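Local coordinates for UDP-4-amino-4,6-dideoxy-N-acetyl-beta-L-altrosamine transaminase (Helicobacter pylori, PDB 2FNU), which catalyses the pyridoxal-phosphate-dependent transamination of a UDP-linked 4-keto sugar, the second step in making the pseudaminic acid that modifies flagellin, at residues I125-Y130 with L149-D154; T79-F84 with P98-I103; E136-Q141 with E162-K167. One frame throughout, in Å; residues are numbered along the deposited sequence.

Interaction 1. Residues I125-Y130 with L149-D154; sequences IVSVDY and LSFLSD. With PMP (4'-deoxy-4'-aminopyridoxal-5'-phosphate), chain E.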
loop_
_atom_site.group_PDB
_atom_site.type_symbol
_atom_site.label_atom_id
_atom_site.label_comp_id
_atom_site.label_asym_id
_atom_site.label_seq_id
_atom_site.Cartn_x
_atom_site.Cartn_y
_atom_site.Cartn_z
ATOM N N ILE B 125 -13.372 17.842 11.542
ATOM C CA ILE B 125 -12.264 17.967 12.494
ATOM C C ILE B 125 -11.561 16.606 12.550
ATOM O O ILE B 125 -12.242 15.590 12.701
ATOM C CB ILE B 125 -12.754 18.384 13.898
ATOM C CG1 ILE B 125 -13.486 19.736 13.806
ATOM C CG2 ILE B 125 -11.583 18.432 14.901
ATOM C CD1 ILE B 125 -14.001 20.258 15.146
ATOM N N VAL B 126 -10.228 16.591 12.417
ATOM C CA VAL B 126 -9.460 15.346 12.573
ATOM C C VAL B 126 -8.597 15.469 13.832
ATOM O O VAL B 126 -7.668 16.279 13.862
ATOM C CB VAL B 126 -8.530 15.070 11.359
ATOM C CG1 VAL B 126 -7.639 13.834 11.635
ATOM C CG2 VAL B 126 -9.354 14.876 10.086
ATOM N N SER B 127 -8.921 14.687 14.860
ATOM C CA SER B 127 -8.114 14.643 16.080
ATOM C C SER B 127 -7.161 13.445 16.031
ATOM O O SER B 127 -7.350 12.527 15.223
ATOM C CB SER B 127 -9.006 14.549 17.327
ATOM O OG SER B 127 -9.851 13.401 17.252
ATOM N N VAL B 128 -6.169 13.471 16.914
ATOM C CA VAL B 128 -5.192 12.390 17.056
ATOM C C VAL B 128 -5.081 12.025 18.537
ATOM O O VAL B 128 -4.943 12.911 19.396
ATOM C CB VAL B 128 -3.805 12.865 16.578
ATOM C CG1 VAL B 128 -2.709 11.823 16.888
ATOM C CG2 VAL B 128 -3.864 13.157 15.081
ATOM N N ASP B 129 -5.118 10.728 18.843
ATOM C CA ASP B 129 -4.964 10.283 20.230
ATOM C C ASP B 129 -3.467 10.162 20.468
ATOM O O ASP B 129 -2.858 9.112 20.232
ATOM C CB ASP B 129 -5.684 8.955 20.430
ATOM C CG ASP B 129 -7.159 9.047 20.102
ATOM O OD1 ASP B 129 -7.802 10.056 20.489
ATOM O OD2 ASP B 129 -7.673 8.133 19.431
ATOM N N TYR B 130 -2.861 11.260 20.917
ATOM C CA TYR B 130 -1.411 11.309 21.022
ATOM C C TYR B 130 -0.899 10.339 22.084
ATOM O O TYR B 130 -1.340 10.378 23.238
ATOM C CB TYR B 130 -0.964 12.736 21.349
ATOM C CG TYR B 130 0.531 12.856 21.527
ATOM C CD1 TYR B 130 1.107 12.703 22.783
ATOM C CD2 TYR B 130 1.353 13.109 20.443
ATOM C CE1 TYR B 130 2.473 12.796 22.964
ATOM C CE2 TYR B 130 2.735 13.210 20.602
ATOM C CZ TYR B 130 3.279 13.040 21.868
ATOM O OH TYR B 130 4.642 13.152 22.052
ATOM N N LEU B 149 -20.265 19.187 11.106
ATOM C CA LEU B 149 -18.962 18.713 10.631
ATOM C C LEU B 149 -18.832 17.232 10.916
ATOM O O LEU B 149 -19.432 16.723 11.861
ATOM C CB LEU B 149 -17.835 19.412 11.388
ATOM C CG LEU B 149 -17.918 20.926 11.559
ATOM C CD1 LEU B 149 -16.746 21.443 12.404
ATOM C CD2 LEU B 149 -17.962 21.599 10.205
ATOM N N SER B 150 -17.999 16.552 10.123
ATOM C CA SER B 150 -17.651 15.171 10.424
ATOM C C SER B 150 -16.505 15.127 11.418
ATOM O O SER B 150 -15.523 15.858 11.270
ATOM C CB SER B 150 -17.225 14.443 9.153
ATOM O OG SER B 150 -18.312 14.357 8.244
ATOM N N PHE B 151 -16.652 14.256 12.417
ATOM C CA PHE B 151 -15.579 13.959 13.385
ATOM C C PHE B 151 -14.808 12.749 12.860
ATOM O O PHE B 151 -15.364 11.656 12.765
ATOM C CB PHE B 151 -16.218 13.690 14.761
ATOM C CG PHE B 151 -15.273 13.216 15.841
ATOM C CD1 PHE B 151 -15.788 12.571 16.958
ATOM C CD2 PHE B 151 -13.900 13.448 15.780
ATOM C CE1 PHE B 151 -14.948 12.121 17.988
ATOM C CE2 PHE B 151 -13.057 12.992 16.814
ATOM C CZ PHE B 151 -13.597 12.337 17.913
ATOM N N LEU B 152 -13.540 12.961 12.503
ATOM C CA LEU B 152 -12.669 11.876 12.038
ATOM C C LEU B 152 -11.540 11.722 13.053
ATOM O O LEU B 152 -11.033 12.708 13.577
ATOM C CB LEU B 152 -12.089 12.174 10.650
ATOM C CG LEU B 152 -13.102 12.596 9.575
ATOM C CD1 LEU B 152 -12.407 13.000 8.276
ATOM C CD2 LEU B 152 -14.108 11.471 9.343
ATOM N N SER B 153 -11.169 10.481 13.357
ATOM C CA SER B 153 -10.188 10.241 14.419
ATOM C C SER B 153 -8.975 9.471 13.894
ATOM O O SER B 153 -9.130 8.327 13.461
ATOM C CB SER B 153 -10.838 9.435 15.546
ATOM O OG SER B 153 -9.940 9.216 16.646
ATOM N N ASP B 154 -7.797 10.097 13.915
ATOM C CA ASP B 154 -6.554 9.367 13.668
ATOM C C ASP B 154 -6.110 8.732 14.988
ATOM O O ASP B 154 -5.401 9.345 15.803
ATOM C CB ASP B 154 -5.467 10.279 13.072
ATOM C CG ASP B 154 -4.204 9.507 12.746
ATOM O OD1 ASP B 154 -3.306 10.078 12.104
ATOM O OD2 ASP B 154 -4.135 8.305 13.130
HETATM N N1 PMP E . -0.915 8.846 11.998
HETATM C C2 PMP E . -0.117 8.800 13.111
HETATM C C2A PMP E . -0.559 9.547 14.349
HETATM C C3 PMP E . 1.071 8.058 13.073
HETATM O O3 PMP E . 1.865 7.971 14.181
HETATM C C4 PMP E . 1.459 7.382 11.892
HETATM C C4A PMP E . 2.778 6.645 11.795
HETATM N N4A PMP E . 3.820 7.269 12.581
HETATM C C5 PMP E . 0.593 7.396 10.794
HETATM C C6 PMP E . -0.613 8.086 10.896
HETATM C C5A PMP E . 0.919 6.659 9.507
HETATM O O4P PMP E . 0.695 5.283 9.754
HETATM P P PMP E . 1.415 4.175 8.824
HETATM O O1P PMP E . 2.861 4.144 9.260
HETATM O O2P PMP E . 0.736 2.885 9.174
HETATM O O3P PMP E . 1.225 4.541 7.377
HETATM O O HOH W 1 -8.492 11.190 18.050
HETATM O O HOH W 2 -3.404 8.105 17.580
#
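The parallel pair 125-128 and 150-154 forms the two strands of a beta-alpha-beta unit, joined through helix 137-146, in the central mixed sheet of an aminotransferase of the fold-type I kind. Its register pairs Ile125 with Phe151 and ends at Val128 with Asp154, and the strand axes run 27° apart. The backbone amides follow the staggered parallel scheme: Ile125 N donates to Ser150 O, Leu152 N to Ile125 O at 2.9 Å and a nearly straight 173°, Ser127 N to Leu152 O, and Asp154 N to Ser127 O at 2.8 Å. The last link, Asp129 N to Asp154 O, is weak.

One face carries Val126, Leu152, Val128 and Asp154; there Val126 CG2 meets Leu152 CB obliquely at 3.9 Å, with Tyr64 of helix 56-66 against both residues. The other face bears Ile125, Phe151, Ser127 and Ser153. Ser127 OG, in the crowded position between N and the carbonyl carbon (chi1 57°), meets the Phe151 ring at its edge, 3.3 Å from CE2. A water joins Ser127 OG, Ser153 OG and, weakly, Asp129 OD1, while Ser155 OG bonds to both Ser153 OG and Asp129 OD2.

Asp154 CB packs beside Val128 CG2, and CG, anti to the backbone N, reaches the cofactor. Thr87 OG1 holds OD1 and Ser156 OG holds OD2, which would fix the carboxylate's rotation. As in related enzymes, this acid probably favours a protonated pyridine nitrogen: Asp154 OD1 lies 2.7 Å from PMP N1.

Interaction 2. Residues T79-F84 with P98-I103; sequences TTPISF and PVFAGI. With PMP (4'-deoxy-4'-aminopyridoxal-5'-phosphate), chain E; UD1 (uridine-diphosphate-N-acetylglucosamine), chain F.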
loop_
_atom_site.group_PDB
_atom_site.type_symbol
_atom_site.label_atom_id
_atom_site.label_comp_id
_atom_site.label_asym_id
_atom_site.label_seq_id
_atom_site.Cartn_x
_atom_site.Cartn_y
_atom_site.Cartn_z
ATOM N N THR B 79 -7.375 20.396 12.330
ATOM C CA THR B 79 -6.611 19.266 12.867
ATOM C C THR B 79 -5.497 19.737 13.793
ATOM O O THR B 79 -5.385 20.929 14.094
ATOM C CB THR B 79 -6.083 18.345 11.720
ATOM O OG1 THR B 79 -5.555 17.130 12.274
ATOM C CG2 THR B 79 -5.031 19.061 10.885
ATOM N N THR B 80 -4.698 18.795 14.270
ATOM C CA THR B 80 -3.611 19.111 15.200
ATOM C C THR B 80 -2.270 19.200 14.476
ATOM O O THR B 80 -2.010 18.410 13.554
ATOM C CB THR B 80 -3.492 18.040 16.301
ATOM O OG1 THR B 80 -2.359 18.340 17.139
ATOM C CG2 THR B 80 -3.369 16.611 15.704
ATOM N N PRO B 81 -1.411 20.144 14.900
ATOM C CA PRO B 81 -0.068 20.196 14.333
ATOM C C PRO B 81 0.881 19.184 14.978
ATOM O O PRO B 81 1.982 19.009 14.483
ATOM C CB PRO B 81 0.384 21.626 14.665
ATOM C CG PRO B 81 -0.291 21.938 15.966
ATOM C CD PRO B 81 -1.651 21.226 15.876
ATOM N N ILE B 82 0.463 18.573 16.090
ATOM C CA ILE B 82 1.293 17.569 16.784
ATOM C C ILE B 82 0.789 16.184 16.412
ATOM O O ILE B 82 0.014 15.548 17.139
ATOM C CB ILE B 82 1.354 17.804 18.326
ATOM C CG1 ILE B 82 1.928 19.198 18.623
ATOM C CG2 ILE B 82 2.235 16.756 19.018
ATOM C CD1 ILE B 82 3.345 19.449 18.020
ATOM N N SER B 83 1.206 15.758 15.224
ATOM C CA SER B 83 0.924 14.409 14.737
ATOM C C SER B 83 2.000 14.046 13.766
ATOM O O SER B 83 2.811 14.908 13.384
ATOM C CB SER B 83 -0.423 14.326 14.016
ATOM O OG SER B 83 -0.708 12.951 13.783
ATOM N N PHE B 84 2.024 12.781 13.359
ATOM C CA PHE B 84 2.900 12.431 12.241
ATOM C C PHE B 84 2.398 13.115 10.972
ATOM O O PHE B 84 1.202 13.328 10.818
ATOM C CB PHE B 84 2.971 10.920 12.041
ATOM C CG PHE B 84 3.987 10.506 11.016
ATOM C CD1 PHE B 84 5.331 10.779 11.216
ATOM C CD2 PHE B 84 3.588 9.921 9.824
ATOM C CE1 PHE B 84 6.286 10.432 10.249
ATOM C CE2 PHE B 84 4.533 9.562 8.846
ATOM C CZ PHE B 84 5.878 9.829 9.063
ATOM N N PRO B 98 -5.554 22.006 5.730
ATOM C CA PRO B 98 -5.533 21.811 7.186
ATOM C C PRO B 98 -5.552 23.150 7.895
ATOM O O PRO B 98 -4.849 24.074 7.488
ATOM C CB PRO B 98 -4.203 21.098 7.447
ATOM C CG PRO B 98 -3.335 21.471 6.281
ATOM C CD PRO B 98 -4.268 21.659 5.094
ATOM N N VAL B 99 -6.333 23.227 8.973
ATOM C CA VAL B 99 -6.345 24.396 9.832
ATOM C C VAL B 99 -5.873 23.936 11.197
ATOM O O VAL B 99 -6.548 23.152 11.848
ATOM C CB VAL B 99 -7.759 25.007 9.884
ATOM C CG1 VAL B 99 -7.794 26.220 10.804
ATOM C CG2 VAL B 99 -8.196 25.397 8.473
ATOM N N PHE B 100 -4.688 24.373 11.612
ATOM C CA PHE B 100 -4.060 23.810 12.813
ATOM C C PHE B 100 -4.535 24.470 14.108
ATOM O O PHE B 100 -4.462 25.689 14.250
ATOM C CB PHE B 100 -2.525 23.883 12.701
ATOM C CG PHE B 100 -1.978 23.018 11.598
ATOM C CD1 PHE B 100 -1.472 23.575 10.432
ATOM C CD2 PHE B 100 -2.025 21.632 11.715
ATOM C CE1 PHE B 100 -0.988 22.740 9.394
ATOM C CE2 PHE B 100 -1.532 20.795 10.690
ATOM C CZ PHE B 100 -1.012 21.358 9.536
ATOM N N ALA B 101 -5.031 23.642 15.035
ATOM C CA ALA B 101 -5.507 24.096 16.338
ATOM C C ALA B 101 -4.402 24.036 17.374
ATOM O O ALA B 101 -3.427 23.299 17.216
ATOM C CB ALA B 101 -6.669 23.215 16.804
ATOM N N GLY B 102 -4.577 24.780 18.458
ATOM C CA GLY B 102 -3.703 24.616 19.608
ATOM C C GLY B 102 -3.854 23.245 20.248
ATOM O O GLY B 102 -4.844 22.526 20.022
ATOM N N ILE B 103 -2.866 22.880 21.057
ATOM C CA ILE B 103 -2.880 21.615 21.773
ATOM C C ILE B 103 -2.761 21.854 23.281
ATOM O O ILE B 103 -2.521 22.976 23.738
ATOM C CB ILE B 103 -1.761 20.662 21.300
ATOM C CG1 ILE B 103 -0.378 21.274 21.557
ATOM C CG2 ILE B 103 -1.930 20.282 19.810
ATOM C CD1 ILE B 103 0.648 20.222 21.955
HETATM N N1 PMP E . -0.915 8.846 11.998
HETATM C C2 PMP E . -0.117 8.800 13.111
HETATM C C2A PMP E . -0.559 9.547 14.349
HETATM C C3 PMP E . 1.071 8.058 13.073
HETATM O O3 PMP E . 1.865 7.971 14.181
HETATM C C4 PMP E . 1.459 7.382 11.892
HETATM C C4A PMP E . 2.778 6.645 11.795
HETATM N N4A PMP E . 3.820 7.269 12.581
HETATM C C5 PMP E . 0.593 7.396 10.794
HETATM C C6 PMP E . -0.613 8.086 10.896
HETATM C C5A PMP E . 0.919 6.659 9.507
HETATM O O4P PMP E . 0.695 5.283 9.754
HETATM P P PMP E . 1.415 4.175 8.824
HETATM O O1P PMP E . 2.861 4.144 9.260
HETATM O O2P PMP E . 0.736 2.885 9.174
HETATM O O3P PMP E . 1.225 4.541 7.377
HETATM C "C1'" UD1 F . 7.221 7.528 11.826
HETATM C "C2'" UD1 F . 6.617 8.131 13.106
HETATM C "C3'" UD1 F . 5.725 7.144 13.853
HETATM C "C4'" UD1 F . 4.745 6.460 12.890
HETATM C "C5'" UD1 F . 5.394 5.912 11.605
HETATM C "C6'" UD1 F . 6.117 4.582 11.841
HETATM C "C7'" UD1 F . 8.107 9.881 14.003
HETATM C "C8'" UD1 F . 9.332 10.202 14.816
HETATM N "N2'" UD1 F . 7.692 8.610 13.976
HETATM O "O1'" UD1 F . 8.258 6.600 12.154
HETATM O "O3'" UD1 F . 4.966 7.837 14.872
HETATM O "O5'" UD1 F . 6.245 6.888 10.981
HETATM O "O7'" UD1 F . 7.525 10.756 13.407
HETATM N N1 UD1 F . 11.859 -0.077 14.335
HETATM C C2 UD1 F . 11.867 -1.452 14.645
HETATM N N3 UD1 F . 11.373 -2.339 13.766
HETATM C C4 UD1 F . 10.873 -1.955 12.583
HETATM C C5 UD1 F . 10.835 -0.610 12.216
HETATM C C6 UD1 F . 11.336 0.346 13.091
HETATM O O2 UD1 F . 12.336 -1.838 15.744
HETATM O O4 UD1 F . 10.428 -2.817 11.802
HETATM C C1B UD1 F . 12.422 0.873 15.315
HETATM C C2B UD1 F . 13.912 0.999 15.028
HETATM O "O2'" UD1 F . 14.630 1.007 16.265
HETATM C C3B UD1 F . 14.046 2.332 14.324
HETATM C C4B UD1 F . 12.900 3.132 14.908
HETATM O O4B UD1 F . 11.861 2.186 15.182
HETATM O O3B UD1 F . 15.304 2.976 14.564
HETATM C C5B UD1 F . 12.416 4.165 13.912
HETATM O O5B UD1 F . 11.343 4.877 14.512
HETATM P PA UD1 F . 10.926 6.314 13.907
HETATM O O1A UD1 F . 9.652 6.766 14.604
HETATM O O2A UD1 F . 12.154 7.209 13.933
HETATM O O3A UD1 F . 10.621 5.816 12.397
HETATM P PB UD1 F . 9.667 6.608 11.358
HETATM O O1B UD1 F . 10.143 8.047 11.216
HETATM O O2B UD1 F . 9.509 5.718 10.134
#
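Phe100 lies in the contact; Phe84, at the far end of 79-84, lies in the active site and touches nothing of 98-103. Over one face of Phe84 lie PMP N4A and the UD1 sugar, whose O5' stands 3.5 Å above the ring plane toward the rim; His210 of the second subunit meets Phe84 edge-to-face. PMP N4A lies 1.3 Å from UD1 C4', as expected of the external aldimine, and Phe84 flanks that link. Phe100 has Thr80 C at its edge; Pro81 N and Thr79 CG2 lie obliquely, and Pro81 CB packs 3.8 Å from Phe100 CD2.

Thr79 N donates to Val99 O from above the carbonyl plane, and Ala101 N to Thr79 O at 2.9 Å, nearly along the C=O axis. Thr80 OG1 accepts from Ile82 N at 3.0 Å, an ST turn. Pro81 CD packs 3.0 Å from Ala101 O, buried without a hydrogen-bond partner. The side chains of Ile82 and Ile103 cross at about a right angle, Ile82 CG1 3.7 Å from Ile103 CD1.

Ala337 and Phe340 of helix 335-343 pack on the Pro81-Ile82 corner, helix 86-93 touches Thr79 and Pro98, and Thr79 OG1 bonds to Val126 O of strand 122-128.

Interaction 3. Residues E136-Q141 with E162-K167; sequences EVESVQ and EYQNKK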
loop_
_atom_site.group_PDB
_atom_site.type_symbol
_atom_site.label_atom_id
_atom_site.label_comp_id
_atom_site.label_asym_id
_atom_site.label_seq_id
_atom_site.Cartn_x
_atom_site.Cartn_y
_atom_site.Cartn_z
ATOM N N GLU B 136 -10.571 14.406 24.131
ATOM C CA GLU B 136 -11.822 14.644 24.834
ATOM C C GLU B 136 -12.996 14.427 23.891
ATOM O O GLU B 136 -13.540 15.361 23.278
ATOM C CB GLU B 136 -11.818 16.045 25.458
ATOM C CG GLU B 136 -10.986 16.110 26.724
ATOM C CD GLU B 136 -11.521 15.167 27.789
ATOM O OE1 GLU B 136 -10.763 14.306 28.264
ATOM O OE2 GLU B 136 -12.727 15.250 28.100
ATOM N N VAL B 137 -13.352 13.154 23.753
ATOM C CA VAL B 137 -14.266 12.713 22.717
ATOM C C VAL B 137 -15.654 13.376 22.787
ATOM O O VAL B 137 -16.196 13.778 21.756
ATOM C CB VAL B 137 -14.370 11.157 22.734
ATOM C CG1 VAL B 137 -15.675 10.682 22.119
ATOM C CG2 VAL B 137 -13.146 10.542 22.019
ATOM N N GLU B 138 -16.231 13.476 23.982
ATOM C CA GLU B 138 -17.603 13.993 24.073
ATOM C C GLU B 138 -17.669 15.445 23.611
ATOM O O GLU B 138 -18.565 15.835 22.856
ATOM C CB GLU B 138 -18.137 13.862 25.491
ATOM C CG GLU B 138 -19.639 14.107 25.591
ATOM C CD GLU B 138 -20.221 13.661 26.925
ATOM O OE1 GLU B 138 -21.243 14.249 27.341
ATOM O OE2 GLU B 138 -19.668 12.723 27.547
ATOM N N SER B 139 -16.681 16.224 24.042
ATOM C CA SER B 139 -16.588 17.616 23.622
ATOM C C SER B 139 -16.534 17.765 22.095
ATOM O O SER B 139 -17.263 18.582 21.510
ATOM C CB SER B 139 -15.366 18.256 24.279
ATOM O OG SER B 139 -15.283 19.622 23.930
ATOM N N VAL B 140 -15.670 16.967 21.452
ATOM C CA VAL B 140 -15.479 17.072 20.004
ATOM C C VAL B 140 -16.724 16.576 19.242
ATOM O O VAL B 140 -17.106 17.166 18.214
ATOM C CB VAL B 140 -14.205 16.313 19.556
ATOM C CG1 VAL B 140 -14.034 16.375 18.046
ATOM C CG2 VAL B 140 -12.951 16.891 20.264
ATOM N N GLN B 141 -17.324 15.478 19.716
ATOM C CA GLN B 141 -18.573 14.957 19.129
ATOM C C GLN B 141 -19.662 16.040 19.100
ATOM O O GLN B 141 -20.290 16.290 18.063
ATOM C CB GLN B 141 -19.104 13.785 19.952
ATOM C CG GLN B 141 -18.382 12.445 19.760
ATOM C CD GLN B 141 -18.949 11.357 20.658
ATOM O OE1 GLN B 141 -19.405 11.630 21.791
ATOM N NE2 GLN B 141 -18.910 10.105 20.173
ATOM N N GLU B 162 -8.918 3.607 25.876
ATOM C CA GLU B 162 -10.315 3.812 26.296
ATOM C C GLU B 162 -10.643 5.274 26.595
ATOM O O GLU B 162 -9.764 6.097 26.897
ATOM C CB GLU B 162 -10.619 2.967 27.537
ATOM C CG GLU B 162 -10.533 1.474 27.233
ATOM C CD GLU B 162 -10.811 0.576 28.439
ATOM O OE1 GLU B 162 -11.190 1.071 29.532
ATOM O OE2 GLU B 162 -10.620 -0.651 28.289
ATOM N N TYR B 163 -11.932 5.575 26.529
ATOM C CA TYR B 163 -12.462 6.849 26.987
ATOM C C TYR B 163 -13.726 6.473 27.750
ATOM O O TYR B 163 -14.610 5.799 27.211
ATOM C CB TYR B 163 -12.784 7.732 25.793
ATOM C CG TYR B 163 -13.492 9.018 26.165
ATOM C CD1 TYR B 163 -14.888 9.098 26.137
ATOM C CD2 TYR B 163 -12.770 10.155 26.527
ATOM C CE1 TYR B 163 -15.551 10.282 26.467
ATOM C CE2 TYR B 163 -13.437 11.352 26.870
ATOM C CZ TYR B 163 -14.816 11.393 26.827
ATOM O OH TYR B 163 -15.488 12.558 27.140
ATOM N N GLN B 164 -13.786 6.876 29.020
ATOM C CA GLN B 164 -14.923 6.535 29.875
ATOM C C GLN B 164 -15.245 5.031 29.796
ATOM O O GLN B 164 -16.393 4.615 29.635
ATOM C CB GLN B 164 -16.117 7.448 29.579
ATOM C CG GLN B 164 -15.828 8.900 29.984
ATOM C CD GLN B 164 -16.939 9.867 29.617
ATOM O OE1 GLN B 164 -18.021 9.468 29.165
ATOM N NE2 GLN B 164 -16.672 11.161 29.805
ATOM N N ASN B 165 -14.197 4.219 29.929
ATOM C CA ASN B 165 -14.330 2.756 29.970
ATOM C C ASN B 165 -14.839 2.109 28.689
ATOM O O ASN B 165 -15.301 0.967 28.701
ATOM C CB ASN B 165 -15.184 2.312 31.167
ATOM C CG ASN B 165 -14.649 2.852 32.465
ATOM O OD1 ASN B 165 -15.240 3.744 33.064
ATOM N ND2 ASN B 165 -13.484 2.377 32.867
ATOM N N LYS B 166 -14.726 2.841 27.579
ATOM C CA LYS B 166 -15.123 2.331 26.271
ATOM C C LYS B 166 -13.965 2.442 25.294
ATOM O O LYS B 166 -13.268 3.462 25.242
ATOM C CB LYS B 166 -16.315 3.137 25.746
ATOM C CG LYS B 166 -17.569 2.923 26.623
ATOM C CD LYS B 166 -18.706 3.881 26.328
ATOM C CE LYS B 166 -18.360 5.303 26.713
ATOM N NZ LYS B 166 -19.562 6.221 26.689
ATOM N N LYS B 167 -13.770 1.406 24.491
ATOM C CA LYS B 167 -12.635 1.418 23.576
ATOM C C LYS B 167 -12.730 2.490 22.510
ATOM O O LYS B 167 -13.771 2.670 21.857
ATOM C CB LYS B 167 -12.470 0.054 22.908
ATOM C CG LYS B 167 -11.873 -0.962 23.837
ATOM C CD LYS B 167 -11.609 -2.258 23.141
ATOM C CE LYS B 167 -10.900 -3.243 24.072
ATOM N NZ LYS B 167 -11.843 -3.845 25.050
HETATM O O HOH W 3 -15.088 15.253 26.421
#
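Tyr163 lays its ring flat against the first turn of helix 137-146, and the other side chains are best placed relative to that ring. Val137 CB sits 3.9 Å from the ring centroid and only 6° off the ring normal, a CH-pi contact centred over one face. On the opposite face Gln164 CG stands 3.8 Å above the plane, displaced toward the rim, so the phenol is sandwiched between a helix residue and its own neighbour in sequence. The ring reaches the helix because its CG is anti to the backbone N (chi1 173°).

At the hydroxyl end, Glu136 OE2 lies at the ring edge, near its plane and 4.0 Å from Tyr163 OH. Its chain, bent at chi2 (-61°), brings the carboxylate back toward the helix start. One water closes this corner: it donates to Glu136 OE2 at 2.9 Å, accepts from Ser139 N at 3.0 Å, and hydrogen-bonds Tyr163 OH at 2.8 Å. Thus an amide of the helix's first turn is satisfied through water. Glu138 CB touches Tyr163 OH at 3.4 Å, and the extended Glu138 chain crosses that of Gln164 at about a right angle; Glu138 OE1 is salt-bridged to Lys142.

Tyr163 opens the type I' turn of the hairpin 162-163/166-167, held by paired backbone bonds between Tyr163 and Lys166, with Asp279 accepting from Gln164 N and Asn165 N. The contact therefore pins a hairpin, away from the annotated sites, to the start of helix 137-146, whose Val140 and Gln141 pack in turn on Phe151 of strand 150-154.

Overall arrangement
Interactions 1 and 2 are buried and share the central sheet: strand 122-128 lies between 150-154 and 76-79, with 97-100 at the edge, so Val128 packs on Thr80 and Ser83 where both contacts reach PMP. Interaction 1 is a sustained parallel pairing that delivers an acid to the cofactor; interaction 2 has a single bridge and then yields to apolar packing along a loop. Interaction 3, only partly buried, replaces direct strand bonding with ring-face packing and a water. It meets interaction 1 through helix 137-146, where Phe151 CD2 lies 3.7 Å from Val140 CG1, but stays about 10 Å, nearest atoms, from interaction 2.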